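PDB 4LQ8: Sca-family protein from Rickettsia rickettsii, which is a surface cell antigen (Sca4) of unsettled function, probably involved in cell adhesion, represented here by its N-terminal head region. Local coordinates for residues A147-V152 with K255-T260. Residues are numbered along the deposited sequence; the frame is centred on the assembly and turned at random.
Sequences AGYKNV and KAVYFT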
loop_
_atom_site.group_PDB
_atom_site.type_symbol
_atom_site.label_atom_id
_atom_site.label_comp_id
_atom_site.label_asym_id
_atom_site.label_seq_id
_atom_site.Cartn_x
_atom_site.Cartn_y
_atom_site.Cartn_z
ATOM N N ALA A 147 -5.651 -11.635 -4.932
ATOM C CA ALA A 147 -5.521 -12.052 -6.332
ATOM C C ALA A 147 -4.636 -11.074 -7.111
ATOM O O ALA A 147 -3.823 -11.514 -7.910
ATOM C CB ALA A 147 -6.897 -12.161 -6.980
ATOM N N GLY A 148 -4.787 -9.780 -6.837
ATOM C CA GLY A 148 -4.034 -8.711 -7.474
ATOM C C GLY A 148 -2.546 -8.823 -7.226
ATOM O O GLY A 148 -1.767 -8.809 -8.188
ATOM N N TYR A 149 -2.142 -8.965 -5.936
ATOM C CA TYR A 149 -0.729 -9.102 -5.577
ATOM C C TYR A 149 -0.131 -10.380 -6.155
ATOM O O TYR A 149 0.984 -10.337 -6.665
ATOM C CB TYR A 149 -0.495 -8.960 -4.056
ATOM C CG TYR A 149 -0.666 -7.535 -3.566
ATOM C CD1 TYR A 149 0.111 -6.504 -4.081
ATOM C CD2 TYR A 149 -1.595 -7.218 -2.571
ATOM C CE1 TYR A 149 -0.066 -5.189 -3.665
ATOM C CE2 TYR A 149 -1.764 -5.901 -2.128
ATOM C CZ TYR A 149 -1.002 -4.889 -2.685
ATOM O OH TYR A 149 -1.138 -3.582 -2.268
ATOM N N LYS A 150 -0.893 -11.496 -6.121
ATOM C CA LYS A 150 -0.467 -12.790 -6.672
ATOM C C LYS A 150 -0.225 -12.672 -8.172
ATOM O O LYS A 150 0.770 -13.191 -8.664
ATOM C CB LYS A 150 -1.523 -13.891 -6.425
ATOM C CG LYS A 150 -1.429 -14.574 -5.070
ATOM C CD LYS A 150 -2.574 -15.590 -4.888
ATOM C CE LYS A 150 -2.709 -16.092 -3.467
ATOM N NZ LYS A 150 -3.994 -16.813 -3.249
ATOM N N ASN A 151 -1.133 -12.002 -8.892
ATOM C CA ASN A 151 -1.009 -11.837 -10.338
ATOM C C ASN A 151 0.158 -10.947 -10.714
ATOM O O ASN A 151 0.864 -11.266 -11.657
ATOM C CB ASN A 151 -2.332 -11.374 -10.976
ATOM C CG ASN A 151 -3.401 -12.456 -10.949
ATOM O OD1 ASN A 151 -3.245 -13.540 -10.366
ATOM N ND2 ASN A 151 -4.521 -12.191 -11.572
ATOM N N VAL A 152 0.412 -9.884 -9.945
ATOM C CA VAL A 152 1.568 -9.001 -10.189
ATOM C C VAL A 152 2.876 -9.782 -9.980
ATOM O O VAL A 152 3.737 -9.799 -10.868
ATOM C CB VAL A 152 1.507 -7.687 -9.365
ATOM C CG1 VAL A 152 2.808 -6.895 -9.464
ATOM C CG2 VAL A 152 0.331 -6.830 -9.819
ATOM N N LYS A 255 -2.678 -16.029 1.831
ATOM C CA LYS A 255 -3.324 -14.966 2.611
ATOM C C LYS A 255 -2.545 -13.646 2.576
ATOM O O LYS A 255 -3.001 -12.647 3.136
ATOM C CB LYS A 255 -3.470 -15.416 4.078
ATOM C CG LYS A 255 -4.468 -16.546 4.282
ATOM C CD LYS A 255 -4.663 -16.842 5.761
ATOM C CE LYS A 255 -5.588 -18.011 6.015
ATOM N NZ LYS A 255 -7.010 -17.681 5.718
ATOM N N ALA A 256 -1.372 -13.652 1.940
ATOM C CA ALA A 256 -0.432 -12.537 1.911
ATOM C C ALA A 256 -0.875 -11.304 1.158
ATOM O O ALA A 256 -1.276 -11.381 0.005
ATOM C CB ALA A 256 0.900 -12.996 1.368
ATOM N N VAL A 257 -0.748 -10.161 1.817
ATOM C CA VAL A 257 -0.956 -8.831 1.231
ATOM C C VAL A 257 0.325 -8.054 1.477
ATOM O O VAL A 257 1.138 -8.476 2.297
ATOM C CB VAL A 257 -2.228 -8.104 1.685
ATOM C CG1 VAL A 257 -3.452 -8.723 1.017
ATOM C CG2 VAL A 257 -2.350 -8.086 3.206
ATOM N N TYR A 258 0.534 -6.967 0.743
ATOM C CA TYR A 258 1.793 -6.229 0.738
ATOM C C TYR A 258 1.638 -4.722 0.728
ATOM O O TYR A 258 0.604 -4.186 0.330
ATOM C CB TYR A 258 2.561 -6.598 -0.566
ATOM C CG TYR A 258 2.853 -8.078 -0.731
ATOM C CD1 TYR A 258 1.884 -8.952 -1.220
ATOM C CD2 TYR A 258 4.097 -8.603 -0.411
ATOM C CE1 TYR A 258 2.118 -10.327 -1.292
ATOM C CE2 TYR A 258 4.361 -9.971 -0.526
ATOM C CZ TYR A 258 3.361 -10.827 -0.954
ATOM O OH TYR A 258 3.602 -12.162 -1.085
ATOM N N PHE A 259 2.711 -4.046 1.156
ATOM C CA PHE A 259 2.882 -2.626 0.987
ATOM C C PHE A 259 3.877 -2.550 -0.173
ATOM O O PHE A 259 4.932 -3.181 -0.101
ATOM C CB PHE A 259 3.434 -1.927 2.236
ATOM C CG PHE A 259 3.630 -0.449 1.970
ATOM C CD1 PHE A 259 2.542 0.419 1.920
ATOM C CD2 PHE A 259 4.904 0.070 1.732
ATOM C CE1 PHE A 259 2.722 1.776 1.623
ATOM C CE2 PHE A 259 5.081 1.433 1.451
ATOM C CZ PHE A 259 3.989 2.271 1.394
ATOM N N THR A 260 3.517 -1.868 -1.271
ATOM C CA THR A 260 4.416 -1.776 -2.415
ATOM C C THR A 260 4.835 -0.339 -2.639
ATOM O O THR A 260 4.099 0.563 -2.271
ATOM C CB THR A 260 3.842 -2.466 -3.689
ATOM O OG1 THR A 260 2.833 -1.641 -4.265
ATOM C CG2 THR A 260 3.304 -3.907 -3.425
#
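Tyr-149 and Tyr-258 form an offset edge-to-face aromatic pair: the ring centroids lie 5.6 Å apart, the planes meet at 62°, and the edge of Tyr-258 is turned toward the face of Tyr-149. The two side chains run past each other in opposite directions, which puts Tyr-258 CD1 near the base of its partner, 3.7 Å from Tyr-149 CB. A CH-pi contact is made to the Tyr-149 face by Tyr-258 CB, which stands 4.3 Å from the centroid and only 9° off the ring normal. Tyr-258 N lies over a face too, displaced toward the rim. With CG of Tyr-149 anti to its carbonyl carbon (chi1 -72°), the ring leaves helix 135-155 and spreads across the start of strand 258-265. Helix and strand thereby meet in a buried helix-on-sheet packing, in which Ile-73 of helix 64-90 also touches Tyr-149. Apolar contacts flank the aromatic pair. Thr-260 CG2 approaches Tyr-149 CE1 obliquely to 3.6 Å, while Val-257 CG1 comes within 4.3 Å of Tyr-149 CD2, the ring carbon across from CE1. The polar end of the contact is Tyr-149 OH, which lies 3.2 Å from Tyr-258 O and is hydrogen-bonded to Ser-277 OG, tying the phenol to the neighbouring strand 271-277. Thr-260 OG1 bonds to that same serine hydroxyl and to His-262 NE2.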